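Side-chain contacts in flavin adenine dinucleotide synthase (Saccharomyces cerevisiae, PDB 2WSI), which catalyses the transfer of an adenylyl group from ATP to flavin mononucleotide, forming the coenzyme flavin adenine dinucleotide and diphosphate: residues Y11-S16 with S209-C214; S4-M9 with L72-L77. All coordinates share one frame; numbering follows the deposited sequence.

Both contacts are made by helix 3-18, close to the N-terminus of the chain. Interaction 2 uses its first half, 4-9, which crosses helix 64-87 at 72-77. Interaction 1 uses the next turns, 11-16, which meet the end of helix 199-209 and the loop after it. Along the chain the order is 4-9, 11-16, 72-77, 209-214, so the two contacts interleave. Their centres lie about 10 Å apart and they touch: E211 OE2 is 3.5 Å from M9 CE. Both partner segments, 72-77 and 209-214, fall within the PAPS reductase family region. Helix 3-18 thus packs on two parts of the chain that are far apart in sequence, away from the annotated FAD-binding residues.

Interaction 1: Y11-S16 with S209-C214; sequences YEITNS and SNEPIC
I13 of helix 3-18 packs against S209 and E211, where helix 199-209 gives way to a loop through an ST turn. In this turn S209 OG accepts a hydrogen bond from E211 N at 3.0 Å, with an N-H...O angle of 161°. The same hydroxyl is hydrogen-bonded to L206 O, so two backbone groups fix its rotation. N210, between them, has a positive phi of 63° and leaves the helix.

The tight part is the I13 side chain. Its two branches divide the work. Chi1 of -74° sets CG1 beside the backbone N and turns CG2 anti to it; CG2 sits 3.7 Å from S209 CB. The other branch carries CD1 to 3.7 Å from S209 O. CD1 also reaches the bent E211 side chain, 4.2 Å from its CG, and the two chains run across each other at a slant. An alanine here would probably open a gap beside S209 CB and leave the E211 methylene without its apolar neighbour on helix 3-18.

No hydrogen bond spans the two segments. L71 of helix 64-87 also packs on S209 and E211, and F255 touches I13. The loose side lies on other faces: E12 and N15 are partly exposed and do not meet 209-214, and the N210 side chain leads away from the helix.

The E211 carboxylate is held by groups outside the two segments. OE1 forms a salt bridge with R126 NE and a hydrogen bond with Y127 OH, which would probably favour its charged form. OE2, also hydrogen-bonded, lies 4.2 Å from methyl CD1 of I13.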
# COMPACT_ATOMS: atom_id res chain seq x y z
N TYR A 11 8.92 2.35 -11.47
CA TYR A 11 9.47 3.62 -11.91
C TYR A 11 8.72 4.14 -13.14
O TYR A 11 8.40 5.33 -13.20
CB TYR A 11 10.97 3.51 -12.20
CG TYR A 11 11.51 4.79 -12.79
CD1 TYR A 11 11.86 5.87 -11.96
CD2 TYR A 11 11.65 4.94 -14.16
CE1 TYR A 11 12.32 7.08 -12.49
CE2 TYR A 11 12.13 6.16 -14.71
CZ TYR A 11 12.47 7.21 -13.87
OH TYR A 11 12.96 8.38 -14.40
N GLU A 12 8.46 3.25 -14.10
CA GLU A 12 7.76 3.67 -15.33
C GLU A 12 6.33 4.09 -14.98
O GLU A 12 5.81 5.06 -15.54
CB GLU A 12 7.72 2.54 -16.38
CG GLU A 12 9.09 2.14 -16.91
CD GLU A 12 9.02 1.06 -18.00
OE1 GLU A 12 7.93 0.47 -18.22
OE2 GLU A 12 10.05 0.79 -18.64
N ILE A 13 5.72 3.36 -14.06
CA ILE A 13 4.33 3.64 -13.69
C ILE A 13 4.23 5.01 -13.06
O ILE A 13 3.35 5.79 -13.37
CB ILE A 13 3.77 2.55 -12.75
CG1 ILE A 13 3.51 1.27 -13.56
CG2 ILE A 13 2.46 2.99 -12.07
CD1 ILE A 13 3.14 0.02 -12.70
N THR A 14 5.14 5.28 -12.15
CA THR A 14 5.09 6.51 -11.39
C THR A 14 5.43 7.67 -12.32
O THR A 14 4.76 8.69 -12.33
CB THR A 14 6.06 6.40 -10.20
OG1 THR A 14 5.66 5.27 -9.40
CG2 THR A 14 6.00 7.67 -9.35
N ASN A 15 6.46 7.48 -13.14
CA ASN A 15 6.85 8.47 -14.14
C ASN A 15 5.68 8.79 -15.09
O ASN A 15 5.38 9.94 -15.39
CB ASN A 15 8.05 7.96 -14.94
CG ASN A 15 8.79 9.08 -15.68
OD1 ASN A 15 8.96 10.18 -15.17
ND2 ASN A 15 9.26 8.78 -16.88
N SER A 16 5.03 7.74 -15.55
CA SER A 16 3.88 7.88 -16.41
C SER A 16 2.75 8.67 -15.71
O SER A 16 2.13 9.55 -16.31
CB SER A 16 3.41 6.49 -16.84
OG SER A 16 2.26 6.58 -17.65
N SER A 209 -2.28 2.50 -11.95
CA SER A 209 -1.10 1.62 -12.06
C SER A 209 -1.41 0.35 -12.83
O SER A 209 -0.49 -0.30 -13.37
CB SER A 209 -0.54 1.22 -10.69
OG SER A 209 -1.39 0.29 -10.02
N ASN A 210 -2.69 -0.02 -12.81
CA ASN A 210 -3.19 -1.29 -13.34
C ASN A 210 -2.62 -2.49 -12.62
O ASN A 210 -2.82 -3.62 -13.08
CB ASN A 210 -2.90 -1.44 -14.85
CG ASN A 210 -3.88 -2.40 -15.53
OD1 ASN A 210 -5.05 -2.50 -15.13
ND2 ASN A 210 -3.40 -3.13 -16.53
N GLU A 211 -1.94 -2.27 -11.50
CA GLU A 211 -1.43 -3.40 -10.69
C GLU A 211 -2.59 -4.15 -10.03
O GLU A 211 -3.66 -3.59 -9.81
CB GLU A 211 -0.46 -2.87 -9.62
CG GLU A 211 0.89 -2.45 -10.22
CD GLU A 211 1.66 -3.68 -10.71
OE1 GLU A 211 2.11 -4.49 -9.86
OE2 GLU A 211 1.78 -3.87 -11.93
N PRO A 212 -2.39 -5.44 -9.72
CA PRO A 212 -3.49 -6.18 -9.10
C PRO A 212 -3.73 -5.66 -7.69
O PRO A 212 -2.78 -5.36 -7.00
CB PRO A 212 -2.96 -7.62 -9.06
CG PRO A 212 -1.44 -7.49 -9.09
CD PRO A 212 -1.13 -6.21 -9.77
N ILE A 213 -4.97 -5.57 -7.27
CA ILE A 213 -5.27 -5.06 -5.94
C ILE A 213 -6.14 -6.07 -5.19
O ILE A 213 -6.84 -6.87 -5.81
CB ILE A 213 -5.98 -3.70 -5.99
CG1 ILE A 213 -7.41 -3.86 -6.51
CG2 ILE A 213 -5.22 -2.72 -6.86
CD1 ILE A 213 -8.22 -2.57 -6.37
N CYS A 214 -6.08 -6.03 -3.87
CA CYS A 214 -6.74 -7.05 -3.09
C CYS A 214 -8.21 -7.14 -3.51
O CYS A 214 -8.90 -6.13 -3.57
CB CYS A 214 -6.65 -6.72 -1.59
SG CYS A 214 -7.36 -8.09 -0.62

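Interaction 2: S4-M9 with L72-L77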
# COMPACT_ATOMS: atom_id res chain seq x y z
N SER A 4 15.02 -5.93 -9.82
CA SER A 4 15.37 -4.83 -10.73
C SER A 4 14.24 -4.56 -11.70
O SER A 4 13.95 -3.39 -12.02
CB SER A 4 16.65 -5.13 -11.53
OG SER A 4 16.45 -6.21 -12.42
N LYS A 5 13.58 -5.61 -12.18
CA LYS A 5 12.45 -5.44 -13.11
C LYS A 5 11.24 -4.85 -12.43
O LYS A 5 10.55 -4.04 -13.03
CB LYS A 5 12.02 -6.76 -13.78
CG LYS A 5 13.16 -7.54 -14.44
CD LYS A 5 13.74 -6.83 -15.64
CE LYS A 5 12.70 -6.62 -16.75
NZ LYS A 5 13.28 -5.94 -17.97
N ALA A 6 10.96 -5.27 -11.20
CA ALA A 6 9.84 -4.70 -10.46
C ALA A 6 10.10 -3.22 -10.22
O ALA A 6 9.18 -2.40 -10.32
CB ALA A 6 9.65 -5.43 -9.11
N ALA A 7 11.34 -2.90 -9.85
CA ALA A 7 11.69 -1.51 -9.55
C ALA A 7 11.56 -0.64 -10.81
O ALA A 7 10.93 0.43 -10.79
CB ALA A 7 13.10 -1.41 -8.95
N GLU A 8 12.12 -1.12 -11.92
CA GLU A 8 12.03 -0.37 -13.18
C GLU A 8 10.57 -0.22 -13.65
O GLU A 8 10.15 0.85 -14.09
CB GLU A 8 12.87 -1.04 -14.30
CG GLU A 8 13.15 -0.11 -15.45
CD GLU A 8 12.05 -0.12 -16.51
OE1 GLU A 8 11.30 -1.12 -16.60
OE2 GLU A 8 11.97 0.88 -17.27
N MET A 9 9.78 -1.28 -13.51
CA MET A 9 8.35 -1.22 -13.84
C MET A 9 7.65 -0.13 -13.00
O MET A 9 6.93 0.72 -13.53
CB MET A 9 7.67 -2.59 -13.63
CG MET A 9 6.12 -2.56 -13.96
SD MET A 9 5.25 -4.13 -13.60
CE MET A 9 5.25 -4.07 -11.79
N LEU A 72 5.57 3.05 -4.92
CA LEU A 72 6.40 4.27 -4.86
C LEU A 72 7.83 3.97 -4.38
O LEU A 72 8.81 4.52 -4.88
CB LEU A 72 5.76 5.33 -3.95
CG LEU A 72 4.39 5.77 -4.48
CD1 LEU A 72 3.72 6.63 -3.40
CD2 LEU A 72 4.55 6.53 -5.80
N TYR A 73 7.94 3.06 -3.42
CA TYR A 73 9.20 2.70 -2.82
C TYR A 73 10.08 2.02 -3.88
O TYR A 73 11.27 2.33 -4.01
CB TYR A 73 8.93 1.71 -1.69
CG TYR A 73 10.10 1.43 -0.77
CD1 TYR A 73 10.38 2.28 0.29
CD2 TYR A 73 10.89 0.30 -0.93
CE1 TYR A 73 11.41 2.03 1.17
CE2 TYR A 73 11.95 0.03 -0.06
CZ TYR A 73 12.20 0.91 1.00
OH TYR A 73 13.21 0.69 1.91
N LEU A 74 9.48 1.12 -4.65
CA LEU A 74 10.20 0.42 -5.72
C LEU A 74 10.62 1.40 -6.80
O LEU A 74 11.72 1.31 -7.32
CB LEU A 74 9.34 -0.70 -6.33
CG LEU A 74 9.20 -1.90 -5.38
CD1 LEU A 74 8.08 -2.82 -5.80
CD2 LEU A 74 10.54 -2.64 -5.27
N SER A 75 9.74 2.33 -7.13
CA SER A 75 10.13 3.39 -8.05
C SER A 75 11.37 4.15 -7.56
O SER A 75 12.31 4.41 -8.34
CB SER A 75 8.97 4.36 -8.26
OG SER A 75 9.37 5.40 -9.12
N CYS A 76 11.38 4.51 -6.29
CA CYS A 76 12.54 5.20 -5.70
C CYS A 76 13.77 4.31 -5.60
O CYS A 76 14.92 4.78 -5.66
CB CYS A 76 12.19 5.75 -4.33
SG CYS A 76 11.01 7.11 -4.45
N LEU A 77 13.53 3.01 -5.44
CA LEU A 77 14.66 2.07 -5.39
C LEU A 77 15.40 2.06 -6.74
O LEU A 77 16.65 2.02 -6.82
CB LEU A 77 14.14 0.67 -5.01
CG LEU A 77 15.22 -0.40 -4.87
CD1 LEU A 77 16.20 0.03 -3.80
CD2 LEU A 77 14.60 -1.78 -4.54
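L77 N donates a 2.8 Å hydrogen bond to Y73 O, a backbone bond of the helical turn in which L74 meets A7. Such bonds stay within each helix, and none joins the two segments. Here helix 3-18 and helix 64-87 cross nearly at right angles: the short axes make -104° and approach to 7.3 Å. The small side chain of A7, with A6 beside it, probably permits this closeness. The CA atoms of A7 and L74 are 4.5 Å apart.

A7 makes the closest touch. Its CB methyl lies 3.5 Å from L74 O, against a backbone carbonyl rather than a side chain. L74 in turn points toward helix 3-18 and brings CB to 4.1 Å from A7 CA. Its CG is anti to the carbonyl carbon (chi1 -73°), and this turns the side chain so that its CD1 branch comes within 4.5 Å of A6 CB. L3 and C10 of the same helix also touch L74. W78, one turn further along helix 64-87, packs on A7.

S75 joins by its backbone, with its CA 4.1 Å from A7 O. Its side chain meets Y11 and T14, one and two turns further along helix 3-18.

All four touching residues are buried, and the L74 side chain lies about 14 Å from the bound FAD. With no hydrogen bond or charge pair across the crossing, the two helices are probably held here by close fit and the exclusion of water.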